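Glutamate--cysteine ligase GshA (Methylobacillus flagellatus KT, PDB 3K1T) is thought to act as a ligase, probably joining glutamate to cysteine to make gamma-glutamylcysteine, the precursor of glutathione. Local coordinates at residues F237-G241 and Q253-K257; L243-A247 and R310-S314; V258-L262 and V296-V302; V280-A286 and V322-Q328. One frame throughout, in Å; residues are numbered along the deposited sequence. Where two conformers were deposited one is given.

Interaction 1 of 4, residues F237-G241 and Q253-K257; sequences FDTCG and QLAEK
The extended strand 237-241 and the helical turn Q253-K257 run nearly antiparallel, their short axes 173° apart and 9.5 Å from each other at closest approach. D238 lies opposite K257 (CA-CA 7.3 Å) and C240 opposite L254 (CA-CA 7.5 Å). Strand 237-241 is, within this chain, an edge strand of a four-stranded antiparallel sheet, bonded through D238 and C240 to strand 324-329, and the helix follows it. D238 and C240 direct their CA-CB bonds toward the helix, whereas that of T239 points away, as expected of a strand.

K257 is the main link. With chi1 m, chi2 and chi3 t and chi4 m, it reaches obliquely across to the strand and donates from NZ to T239 O at 3.2 Å, while its CE rests 3.8 Å from C240 CB. D238, chi1 t, makes a long salt bridge, OD2 to K257 NZ 3.8 Å, and OD2 also accepts from a water (2.7 Å) that donates to K257 O (2.7 Å). C240, chi1 p, puts SG 4.4 Å from L254 CD1, and L254 packs on to V325 and L327. The seam is thus amphipathic: an apolar inner edge, and an outer edge held by K257, D238 and ordered water.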
loop_
_atom_site.group_PDB
_atom_site.type_symbol
_atom_site.label_atom_id
_atom_site.label_comp_id
_atom_site.label_asym_id
_atom_site.label_seq_id
_atom_site.Cartn_x
_atom_site.Cartn_y
_atom_site.Cartn_z
ATOM N N PHE A 237 -6.861 30.466 16.605
ATOM C CA PHE A 237 -7.815 31.169 15.739
ATOM C C PHE A 237 -8.978 31.797 16.522
ATOM O O PHE A 237 -9.223 31.497 17.692
ATOM C CB PHE A 237 -8.331 30.248 14.616
ATOM C CG PHE A 237 -9.445 29.327 15.032
ATOM C CD1 PHE A 237 -9.179 28.173 15.744
ATOM C CD2 PHE A 237 -10.767 29.628 14.724
ATOM C CE1 PHE A 237 -10.208 27.327 16.174
ATOM C CE2 PHE A 237 -11.806 28.779 15.158
ATOM C CZ PHE A 237 -11.518 27.639 15.882
ATOM N N ASP A 238 -9.710 32.642 15.831
ATOM C CA ASP A 238 -10.975 33.218 16.377
ATOM C C ASP A 238 -11.896 33.509 15.183
ATOM O O ASP A 238 -11.467 33.424 14.022
ATOM C CB ASP A 238 -10.632 34.471 17.192
ATOM C CG ASP A 238 -11.792 34.957 18.103
ATOM O OD1 ASP A 238 -12.801 34.236 18.276
ATOM O OD2 ASP A 238 -11.662 36.094 18.620
ATOM N N THR A 239 -13.152 33.869 15.454
ATOM C CA THR A 239 -14.095 34.161 14.401
ATOM C C THR A 239 -14.947 35.376 14.760
ATOM O O THR A 239 -15.065 35.765 15.934
ATOM C CB THR A 239 -15.094 32.994 14.177
ATOM O OG1 THR A 239 -15.850 32.823 15.371
ATOM C CG2 THR A 239 -14.417 31.695 13.826
ATOM N N CYS A 240 -15.494 36.021 13.740
ATOM C CA CYS A 240 -16.701 36.799 13.964
ATOM C C CYS A 240 -17.712 36.616 12.866
ATOM O O CYS A 240 -17.461 35.869 11.923
ATOM C CB CYS A 240 -16.408 38.222 14.245
ATOM S SG CYS A 240 -15.811 39.124 12.905
ATOM N N GLY A 241 -18.898 37.200 13.051
ATOM C CA GLY A 241 -19.987 37.005 12.100
ATOM C C GLY A 241 -19.751 37.767 10.821
ATOM O O GLY A 241 -18.674 38.318 10.606
ATOM N N GLN A 253 -14.945 45.828 16.363
ATOM C CA GLN A 253 -15.134 44.395 16.632
ATOM C C GLN A 253 -13.964 43.600 16.039
ATOM O O GLN A 253 -13.297 42.846 16.727
ATOM C CB GLN A 253 -16.452 43.921 15.956
ATOM C CG GLN A 253 -16.611 42.405 15.735
ATOM C CD GLN A 253 -17.568 41.792 16.734
ATOM O OE1 GLN A 253 -17.547 42.160 17.942
ATOM N NE2 GLN A 253 -18.466 40.900 16.251
ATOM N N LEU A 254 -13.707 43.819 14.764
ATOM C CA LEU A 254 -12.630 43.106 14.070
ATOM C C LEU A 254 -11.245 43.450 14.656
ATOM O O LEU A 254 -10.436 42.552 14.906
ATOM C CB LEU A 254 -12.673 43.414 12.583
ATOM C CG LEU A 254 -11.774 42.570 11.667
ATOM C CD1 LEU A 254 -11.990 41.083 11.833
ATOM C CD2 LEU A 254 -12.010 42.972 10.193
ATOM N N ALA A 255 -10.995 44.745 14.872
ATOM C CA ALA A 255 -9.728 45.235 15.421
ATOM C C ALA A 255 -9.441 44.610 16.778
ATOM O O ALA A 255 -8.287 44.233 17.063
ATOM C CB ALA A 255 -9.707 46.797 15.517
ATOM N N GLU A 256 -10.471 44.496 17.610
ATOM C CA GLU A 256 -10.302 43.975 18.961
ATOM C C GLU A 256 -9.923 42.500 18.879
ATOM O O GLU A 256 -9.109 42.026 19.648
ATOM C CB GLU A 256 -11.590 44.117 19.798
ATOM C CG GLU A 256 -11.883 45.560 20.260
ATOM C CD GLU A 256 -13.347 45.819 20.717
ATOM O OE1 GLU A 256 -14.252 44.923 20.593
ATOM O OE2 GLU A 256 -13.575 46.960 21.205
ATOM N N LYS A 257 -10.553 41.781 17.969
ATOM C CA LYS A 257 -10.239 40.357 17.822
ATOM C C LYS A 257 -8.843 40.131 17.259
ATOM O O LYS A 257 -8.168 39.199 17.684
ATOM C CB LYS A 257 -11.288 39.641 17.010
ATOM C CG LYS A 257 -12.587 39.460 17.827
ATOM C CD LYS A 257 -13.678 38.942 16.983
ATOM C CE LYS A 257 -15.002 38.953 17.752
ATOM N NZ LYS A 257 -15.072 37.728 18.515
HETATM O O HOH W 1 -9.235 37.100 19.040
HETATM O O HOH W 2 -12.890 36.713 20.863
HETATM O O HOH W 3 -20.064 39.656 14.482
#

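Interaction 2 of 4, residues L243-A247 and R310-S314; sequences LDFHA and RNKMS
A phenylalanine ring lying flat against a helix sets this contact apart: M313 CB, of a selenomethionine, sits 3.6 Å from the F245 ring centroid and 12° off its normal, a CH-pi contact. The segment L243-A247 has no regular structure but contains a type I beta turn from D244 to A247, closed by A247 N to D244 O at 3.2 Å; an Asx turn overlaps it, H246 N donating to D244 OD1 at 2.9 Å. F245 meets the helical segment R310-S314 with its CA 5.4 Å from that of R310. Its ring, chi1 m, also packs on A284 of strand 280-285. H246 brings CE1 within 3.2 Å of N311 OD1, while the aliphatic part of R310 covers the turn, CG 3.3 Å from F245 O. S314 OG donates to R310 O (2.9 Å) and accepts from a water (2.8 Å) that in turn accepts from F245 N (2.8 Å). The turn is thus held mainly by the buried F245 ring on M313, with water adding a polar bridge.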
loop_
_atom_site.group_PDB
_atom_site.type_symbol
_atom_site.label_atom_id
_atom_site.label_comp_id
_atom_site.label_asym_id
_atom_site.label_seq_id
_atom_site.Cartn_x
_atom_site.Cartn_y
_atom_site.Cartn_z
ATOM N N LEU A 243 -19.640 40.686 8.204
ATOM C CA LEU A 243 -19.400 42.108 8.338
ATOM C C LEU A 243 -19.575 42.741 6.971
ATOM O O LEU A 243 -19.377 42.077 5.949
ATOM C CB LEU A 243 -17.979 42.376 8.845
ATOM C CG LEU A 243 -17.574 41.838 10.212
ATOM C CD1 LEU A 243 -16.128 42.177 10.446
ATOM C CD2 LEU A 243 -18.468 42.424 11.331
ATOM N N ASP A 244 -19.957 44.015 6.979
ATOM C CA ASP A 244 -20.006 44.852 5.786
ATOM C C ASP A 244 -18.678 45.586 5.667
ATOM O O ASP A 244 -18.430 46.542 6.393
ATOM C CB ASP A 244 -21.169 45.864 5.861
ATOM C CG ASP A 244 -21.218 46.803 4.635
ATOM O OD1 ASP A 244 -20.437 46.571 3.656
ATOM O OD2 ASP A 244 -22.014 47.782 4.673
ATOM N N PHE A 245 -17.820 45.115 4.758
ATOM C CA PHE A 245 -16.494 45.735 4.552
ATOM C C PHE A 245 -16.541 47.040 3.743
ATOM O O PHE A 245 -15.510 47.706 3.578
ATOM C CB PHE A 245 -15.532 44.734 3.920
ATOM C CG PHE A 245 -15.040 43.694 4.880
ATOM C CD1 PHE A 245 -13.965 43.956 5.711
ATOM C CD2 PHE A 245 -15.628 42.442 4.927
ATOM C CE1 PHE A 245 -13.482 42.988 6.578
ATOM C CE2 PHE A 245 -15.163 41.477 5.805
ATOM C CZ PHE A 245 -14.082 41.748 6.625
ATOM N N HIS A 246 -17.729 47.440 3.279
ATOM C CA HIS A 246 -17.893 48.820 2.759
ATOM C C HIS A 246 -18.366 49.831 3.790
ATOM O O HIS A 246 -18.604 50.987 3.455
ATOM C CB HIS A 246 -18.794 48.830 1.531
ATOM C CG HIS A 246 -18.198 48.099 0.375
ATOM N ND1 HIS A 246 -17.118 48.595 -0.336
ATOM C CD2 HIS A 246 -18.483 46.890 -0.160
ATOM C CE1 HIS A 246 -16.780 47.720 -1.271
ATOM N NE2 HIS A 246 -17.584 46.676 -1.180
ATOM N N ALA A 247 -18.483 49.419 5.044
ATOM C CA ALA A 247 -18.787 50.350 6.117
ATOM C C ALA A 247 -17.804 50.096 7.261
ATOM O O ALA A 247 -16.981 49.184 7.179
ATOM C CB ALA A 247 -20.222 50.164 6.589
ATOM N N ARG A 310 -11.234 46.810 0.573
ATOM C CA ARG A 310 -12.676 46.698 0.841
ATOM C C ARG A 310 -13.332 45.768 -0.157
ATOM O O ARG A 310 -14.104 44.880 0.231
ATOM C CB ARG A 310 -13.363 48.058 0.825
ATOM C CG ARG A 310 -12.944 48.966 1.980
ATOM C CD ARG A 310 -13.847 50.189 2.108
ATOM N NE ARG A 310 -13.963 50.944 0.852
ATOM C CZ ARG A 310 -13.266 52.039 0.535
ATOM N NH1 ARG A 310 -12.359 52.554 1.362
ATOM N NH2 ARG A 310 -13.468 52.631 -0.637
ATOM N N ASN A 311 -13.000 45.948 -1.439
ATOM C CA ASN A 311 -13.524 45.065 -2.494
ATOM C C ASN A 311 -13.087 43.623 -2.339
ATOM O O ASN A 311 -13.883 42.701 -2.566
ATOM C CB ASN A 311 -13.100 45.557 -3.885
ATOM C CG ASN A 311 -13.762 46.879 -4.267
ATOM O OD1 ASN A 311 -14.834 47.206 -3.765
ATOM N ND2 ASN A 311 -13.125 47.635 -5.168
ATOM N N LYS A 312 -11.819 43.418 -1.970
ATOM C CA LYS A 312 -11.316 42.074 -1.762
ATOM C C LYS A 312 -12.025 41.364 -0.602
ATOM O O LYS A 312 -12.439 40.192 -0.703
ATOM C CB LYS A 312 -9.790 42.101 -1.486
ATOM C CG LYS A 312 -9.210 40.729 -1.230
ATOM C CD LYS A 312 -7.658 40.701 -1.237
ATOM C CE LYS A 312 -7.065 41.528 -0.133
ATOM N NZ LYS A 312 -5.666 41.061 0.219
HETATM N N MSE A 313 -12.129 42.051 0.521
HETATM C CA MSE A 313 -12.728 41.445 1.723
HETATM C C MSE A 313 -14.269 41.294 1.606
HETATM O O MSE A 313 -14.830 40.407 2.228
HETATM C CB MSE A 313 -12.345 42.261 2.952
HETATM C CG MSE A 313 -10.829 42.306 3.151
HETATM SE SE MSE A 313 -9.952 40.537 3.040
HETATM C CE MSE A 313 -10.615 40.222 4.798
ATOM N N SER A 314 -14.919 42.129 0.794
ATOM C CA SER A 314 -16.347 41.946 0.466
ATOM C C SER A 314 -16.558 40.781 -0.488
ATOM O O SER A 314 -17.677 40.264 -0.598
ATOM C CB SER A 314 -16.923 43.199 -0.202
ATOM O OG SER A 314 -16.886 44.312 0.662
HETATM O O HOH W 4 -18.746 43.643 2.592
HETATM O O HOH W 5 -16.747 51.538 -0.438
#

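Interaction 3 of 4, residues V258-L262 and V296-V302; sequences VDSLL and VKSADDV
Segment 296-302 leaves a strand and coils into a short turn beside V258-L262, one full turn of helix 251-272; A299 and D259 are the nearest pair (CA-CA 5.4 Å). V296, still extended, places CG2 3.8 Å from V258 CG1. K297 turns its side chain away to a salt bridge with E277, but its carbonyl O lies 3.6 Å from L262 CD1, and S298 CA is equally near that methyl (3.6 Å). L262, chi1 m and chi2 t, thus lies against backbone. A299 begins three residues with helical phi/psi; its N is 3.8 Å from V258 CG1 and donates to a water (2.8 Å) that in turn donates to D259 OD1 (3.2 Å), and its CB is 4.3 Å from D259 CB. D301 folds back, OD2 accepting from K297 N at 2.9 Å. V302 completes the turn, CG1 4.2 Å from V258 CG2. Helix 251-272, which packs on one face of the antiparallel sheet, here extends its contact onto the loop leaving edge strand 291-296.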
loop_
_atom_site.group_PDB
_atom_site.type_symbol
_atom_site.label_atom_id
_atom_site.label_comp_id
_atom_site.label_asym_id
_atom_site.label_seq_id
_atom_site.Cartn_x
_atom_site.Cartn_y
_atom_site.Cartn_z
ATOM N N VAL A 258 -8.416 40.988 16.342
ATOM C CA VAL A 258 -7.038 40.933 15.826
ATOM C C VAL A 258 -6.051 41.184 16.953
ATOM O O VAL A 258 -5.097 40.431 17.100
ATOM C CB VAL A 258 -6.813 41.877 14.625
ATOM C CG1 VAL A 258 -5.280 42.023 14.278
ATOM C CG2 VAL A 258 -7.644 41.398 13.439
ATOM N N ASP A 259 -6.317 42.193 17.782
ATOM C CA ASP A 259 -5.426 42.550 18.874
ATOM C C ASP A 259 -5.296 41.389 19.858
ATOM O O ASP A 259 -4.198 41.052 20.296
ATOM C CB ASP A 259 -5.943 43.807 19.578
ATOM C CG ASP A 259 -4.906 44.456 20.452
ATOM O OD1 ASP A 259 -3.995 45.106 19.907
ATOM O OD2 ASP A 259 -5.009 44.314 21.686
ATOM N N SER A 260 -6.423 40.770 20.181
ATOM C CA SER A 260 -6.442 39.682 21.154
ATOM C C SER A 260 -5.686 38.447 20.639
ATOM O O SER A 260 -4.960 37.777 21.392
ATOM C CB SER A 260 -7.892 39.322 21.485
ATOM O OG SER A 260 -7.937 38.295 22.451
ATOM N N LEU A 261 -5.850 38.151 19.360
ATOM C CA LEU A 261 -5.141 37.014 18.756
ATOM C C LEU A 261 -3.621 37.263 18.697
ATOM O O LEU A 261 -2.824 36.394 19.082
ATOM C CB LEU A 261 -5.729 36.720 17.386
ATOM C CG LEU A 261 -5.169 35.558 16.611
ATOM C CD1 LEU A 261 -5.218 34.253 17.447
ATOM C CD2 LEU A 261 -5.967 35.419 15.280
ATOM N N LEU A 262 -3.230 38.444 18.228
ATOM C CA LEU A 262 -1.817 38.844 18.228
ATOM C C LEU A 262 -1.203 38.724 19.603
ATOM O O LEU A 262 -0.067 38.275 19.731
ATOM C CB LEU A 262 -1.646 40.265 17.694
ATOM C CG LEU A 262 -1.894 40.446 16.189
ATOM C CD1 LEU A 262 -1.979 41.952 15.856
ATOM C CD2 LEU A 262 -0.813 39.759 15.311
ATOM N N VAL A 296 -2.363 40.574 8.342
ATOM C CA VAL A 296 -2.168 41.762 9.142
ATOM C C VAL A 296 -1.147 41.513 10.240
ATOM O O VAL A 296 -0.981 40.384 10.710
ATOM C CB VAL A 296 -3.510 42.275 9.772
ATOM C CG1 VAL A 296 -4.520 42.666 8.674
ATOM C CG2 VAL A 296 -4.110 41.279 10.732
ATOM N N LYS A 297 -0.455 42.579 10.632
ATOM C CA LYS A 297 0.484 42.534 11.765
ATOM C C LYS A 297 0.053 43.436 12.922
ATOM O O LYS A 297 0.693 43.458 13.946
ATOM C CB LYS A 297 1.883 42.911 11.289
ATOM C CG LYS A 297 2.518 41.834 10.391
ATOM C CD LYS A 297 3.880 42.253 9.913
ATOM C CE LYS A 297 4.696 41.063 9.406
ATOM N NZ LYS A 297 6.104 41.435 8.977
ATOM N N SER A 298 -1.063 44.137 12.779
ATOM C CA SER A 298 -1.604 44.928 13.880
ATOM C C SER A 298 -3.097 45.184 13.660
ATOM O O SER A 298 -3.596 45.096 12.536
ATOM C CB SER A 298 -0.875 46.270 13.998
ATOM O OG SER A 298 -1.313 47.121 12.983
ATOM N N ALA A 299 -3.789 45.532 14.744
ATOM C CA ALA A 299 -5.205 45.896 14.685
ATOM C C ALA A 299 -5.407 47.078 13.737
ATOM O O ALA A 299 -6.438 47.169 13.043
ATOM C CB ALA A 299 -5.733 46.233 16.090
ATOM N N ASP A 300 -4.428 47.988 13.687
ATOM C CA ASP A 300 -4.538 49.139 12.775
ATOM C C ASP A 300 -4.611 48.754 11.298
ATOM O O ASP A 300 -5.225 49.456 10.500
ATOM C CB ASP A 300 -3.411 50.134 13.004
ATOM C CG ASP A 300 -3.720 51.111 14.129
ATOM O OD1 ASP A 300 -4.874 51.139 14.630
ATOM O OD2 ASP A 300 -2.799 51.871 14.505
ATOM N N ASP A 301 -4.040 47.619 10.940
ATOM C CA ASP A 301 -4.108 47.135 9.574
ATOM C C ASP A 301 -5.529 46.788 9.116
ATOM O O ASP A 301 -5.768 46.736 7.918
ATOM C CB ASP A 301 -3.220 45.883 9.370
ATOM C CG ASP A 301 -1.731 46.177 9.472
ATOM O OD1 ASP A 301 -1.327 47.345 9.345
ATOM O OD2 ASP A 301 -0.956 45.236 9.692
ATOM N N VAL A 302 -6.470 46.551 10.024
ATOM C CA VAL A 302 -7.864 46.337 9.584
ATOM C C VAL A 302 -8.750 47.590 9.637
ATOM O O VAL A 302 -9.920 47.538 9.237
ATOM C CB VAL A 302 -8.557 45.143 10.310
ATOM C CG1 VAL A 302 -7.783 43.845 10.047
ATOM C CG2 VAL A 302 -8.745 45.380 11.806
HETATM O O HOH W 6 -2.411 45.701 17.211
#

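Interaction 4 of 4, residues V280-A286 and V322-Q328; sequences VIVKADA and VSEVILQ
Six backbone hydrogen bonds join V280-A286 to V322-Q328 as antiparallel neighbours, the strand axes 4.7 Å apart at 163°. I281 pairs through both backbone groups (N to Q328 O 2.8 Å, O from Q328 N 2.9 Å), as does K283 (N to I326 O 2.8 Å, O from I326 N 2.9 Å). D285 N donates to E324 O and D285 O accepts from S323 N, each at 2.9 Å. In the intervening non-hydrogen-bonded pairs, V282 and A284 bond outward to strand 291-296, L327 and V325 to strand 237-241. V282 CG1 and V325 CG1 meet at 3.7 Å on the face of A284 and L327. The other face mixes I281 and I326 with polar K283, Q328, D285 and E324. A water accepts from K283 NZ (2.9 Å) and donates to Q328 OE1 (2.7 Å); another donates to D285 OD2 (2.6 Å) and E324 OE1 (2.7 Å). The two carboxylates, presumably charged, thus share a water, with K208 pairing with D285 and S209 bonding to E324.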
loop_
_atom_site.group_PDB
_atom_site.type_symbol
_atom_site.label_atom_id
_atom_site.label_comp_id
_atom_site.label_asym_id
_atom_site.label_seq_id
_atom_site.Cartn_x
_atom_site.Cartn_y
_atom_site.Cartn_z
ATOM N N VAL A 280 -1.470 37.662 11.389
ATOM C CA VAL A 280 -2.786 37.042 11.372
ATOM C C VAL A 280 -3.318 37.020 9.962
ATOM O O VAL A 280 -3.142 37.986 9.220
ATOM C CB VAL A 280 -3.755 37.762 12.327
ATOM C CG1 VAL A 280 -5.237 37.398 12.019
ATOM C CG2 VAL A 280 -3.343 37.422 13.800
ATOM N N ILE A 281 -3.925 35.883 9.583
ATOM C CA ILE A 281 -4.571 35.751 8.299
ATOM C C ILE A 281 -6.060 36.008 8.570
ATOM O O ILE A 281 -6.665 35.353 9.411
ATOM C CB ILE A 281 -4.391 34.355 7.689
ATOM C CG1 ILE A 281 -2.903 33.977 7.595
ATOM C CG2 ILE A 281 -5.046 34.255 6.269
ATOM C CD1 ILE A 281 -2.685 32.480 7.217
ATOM N N VAL A 282 -6.619 36.979 7.857
ATOM C CA VAL A 282 -8.042 37.337 7.922
ATOM C C VAL A 282 -8.739 36.760 6.700
ATOM O O VAL A 282 -8.421 37.117 5.555
ATOM C CB VAL A 282 -8.249 38.860 8.002
ATOM C CG1 VAL A 282 -9.743 39.208 8.224
ATOM C CG2 VAL A 282 -7.359 39.489 9.113
ATOM N N LYS A 283 -9.670 35.838 6.953
ATOM C CA LYS A 283 -10.391 35.123 5.893
ATOM C C LYS A 283 -11.891 35.525 5.915
ATOM O O LYS A 283 -12.589 35.180 6.859
ATOM C CB LYS A 283 -10.268 33.607 6.090
ATOM C CG LYS A 283 -8.818 33.037 6.270
ATOM C CD LYS A 283 -8.810 31.667 7.065
ATOM C CE LYS A 283 -7.414 30.974 7.130
ATOM N NZ LYS A 283 -7.175 30.085 5.883
ATOM N N ALA A 284 -12.362 36.241 4.891
ATOM C CA ALA A 284 -13.779 36.634 4.796
ATOM C C ALA A 284 -14.467 35.574 3.932
ATOM O O ALA A 284 -14.163 35.481 2.737
ATOM C CB ALA A 284 -13.921 38.014 4.162
ATOM N N ASP A 285 -15.336 34.769 4.529
ATOM C CA ASP A 285 -16.034 33.682 3.824
ATOM C C ASP A 285 -17.400 34.138 3.288
ATOM O O ASP A 285 -18.281 34.467 4.070
ATOM C CB ASP A 285 -16.273 32.511 4.756
ATOM C CG ASP A 285 -17.026 31.343 4.061
ATOM O OD1 ASP A 285 -16.962 31.215 2.823
ATOM O OD2 ASP A 285 -17.668 30.561 4.779
ATOM N N ALA A 286 -17.525 34.187 1.967
ATOM C CA ALA A 286 -18.772 34.550 1.300
ATOM C C ALA A 286 -19.425 33.328 0.630
ATOM O O ALA A 286 -20.167 33.456 -0.340
ATOM C CB ALA A 286 -18.558 35.705 0.312
ATOM N N VAL A 322 -20.683 38.058 2.866
ATOM C CA VAL A 322 -19.772 37.493 3.858
ATOM C C VAL A 322 -20.581 37.055 5.070
ATOM O O VAL A 322 -21.282 37.873 5.690
ATOM C CB VAL A 322 -18.694 38.501 4.267
ATOM C CG1 VAL A 322 -17.833 37.912 5.410
ATOM C CG2 VAL A 322 -17.811 38.863 3.067
ATOM N N SER A 323 -20.485 35.772 5.416
ATOM C CA SER A 323 -21.250 35.221 6.521
ATOM C C SER A 323 -20.417 34.914 7.776
ATOM O O SER A 323 -20.974 34.674 8.859
ATOM C CB SER A 323 -21.986 33.969 6.077
ATOM O OG SER A 323 -21.061 32.943 5.739
ATOM N N GLU A 324 -19.095 34.931 7.638
ATOM C CA GLU A 324 -18.210 34.625 8.747
ATOM C C GLU A 324 -16.854 35.178 8.380
ATOM O O GLU A 324 -16.473 35.167 7.211
ATOM C CB GLU A 324 -18.064 33.110 8.978
ATOM C CG GLU A 324 -17.243 32.754 10.256
ATOM C CD GLU A 324 -17.176 31.227 10.557
ATOM O OE1 GLU A 324 -16.929 30.403 9.633
ATOM O OE2 GLU A 324 -17.367 30.869 11.735
ATOM N N VAL A 325 -16.146 35.663 9.387
ATOM C CA VAL A 325 -14.739 36.076 9.227
ATOM C C VAL A 325 -13.934 35.218 10.185
ATOM O O VAL A 325 -14.235 35.187 11.379
ATOM C CB VAL A 325 -14.514 37.578 9.511
ATOM C CG1 VAL A 325 -13.038 37.948 9.385
ATOM C CG2 VAL A 325 -15.403 38.490 8.586
ATOM N N ILE A 326 -12.942 34.510 9.643
ATOM C CA ILE A 326 -12.054 33.672 10.437
ATOM C C ILE A 326 -10.700 34.369 10.524
ATOM O O ILE A 326 -10.163 34.825 9.511
ATOM C CB ILE A 326 -11.882 32.246 9.796
ATOM C CG1 ILE A 326 -13.244 31.560 9.668
ATOM C CG2 ILE A 326 -10.931 31.372 10.682
ATOM C CD1 ILE A 326 -13.338 30.487 8.609
ATOM N N LEU A 327 -10.192 34.478 11.748
ATOM C CA LEU A 327 -8.881 35.045 12.006
ATOM C C LEU A 327 -7.980 33.919 12.462
ATOM O O LEU A 327 -8.299 33.231 13.419
ATOM C CB LEU A 327 -8.984 36.110 13.095
ATOM C CG LEU A 327 -9.868 37.302 12.731
ATOM C CD1 LEU A 327 -11.327 37.030 13.085
ATOM C CD2 LEU A 327 -9.353 38.586 13.420
ATOM N N GLN A 328 -6.872 33.697 11.758
ATOM C CA GLN A 328 -5.976 32.605 12.134
ATOM C C GLN A 328 -4.543 33.123 12.346
ATOM O O GLN A 328 -4.057 33.942 11.589
ATOM C CB GLN A 328 -5.978 31.503 11.077
ATOM C CG GLN A 328 -5.265 30.209 11.546
ATOM C CD GLN A 328 -5.137 29.152 10.459
ATOM O OE1 GLN A 328 -4.874 29.468 9.298
ATOM N NE2 GLN A 328 -5.346 27.881 10.842
HETATM O O HOH W 7 -4.748 28.758 6.722
HETATM O O HOH W 8 -18.162 30.022 7.245
#

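How the interactions relate
Interaction 4 is the buried centre, the two inner strands of the four-stranded sheet; the other three are partly buried and lie around it. Interactions 1 and 3 use successive turns of helix 251-272, which covers the apolar face of the sheet, V258 CG2 3.3 Å from L327 CD2, and also meets the loop after strand 291-296, A255 CA 3.7 Å from V302 CG2. Interaction 2 closes over the same face farther along, M313 CE 3.7 Å from V282 CG1, and L254 CD2 meets F245 CE1 at 3.9 Å. Chemistry follows position: backbone hydrogen bonding dominates in the sheet, apolar packing in interactions 2 and 3, and a lysine with waters at the more open seam of interaction 1.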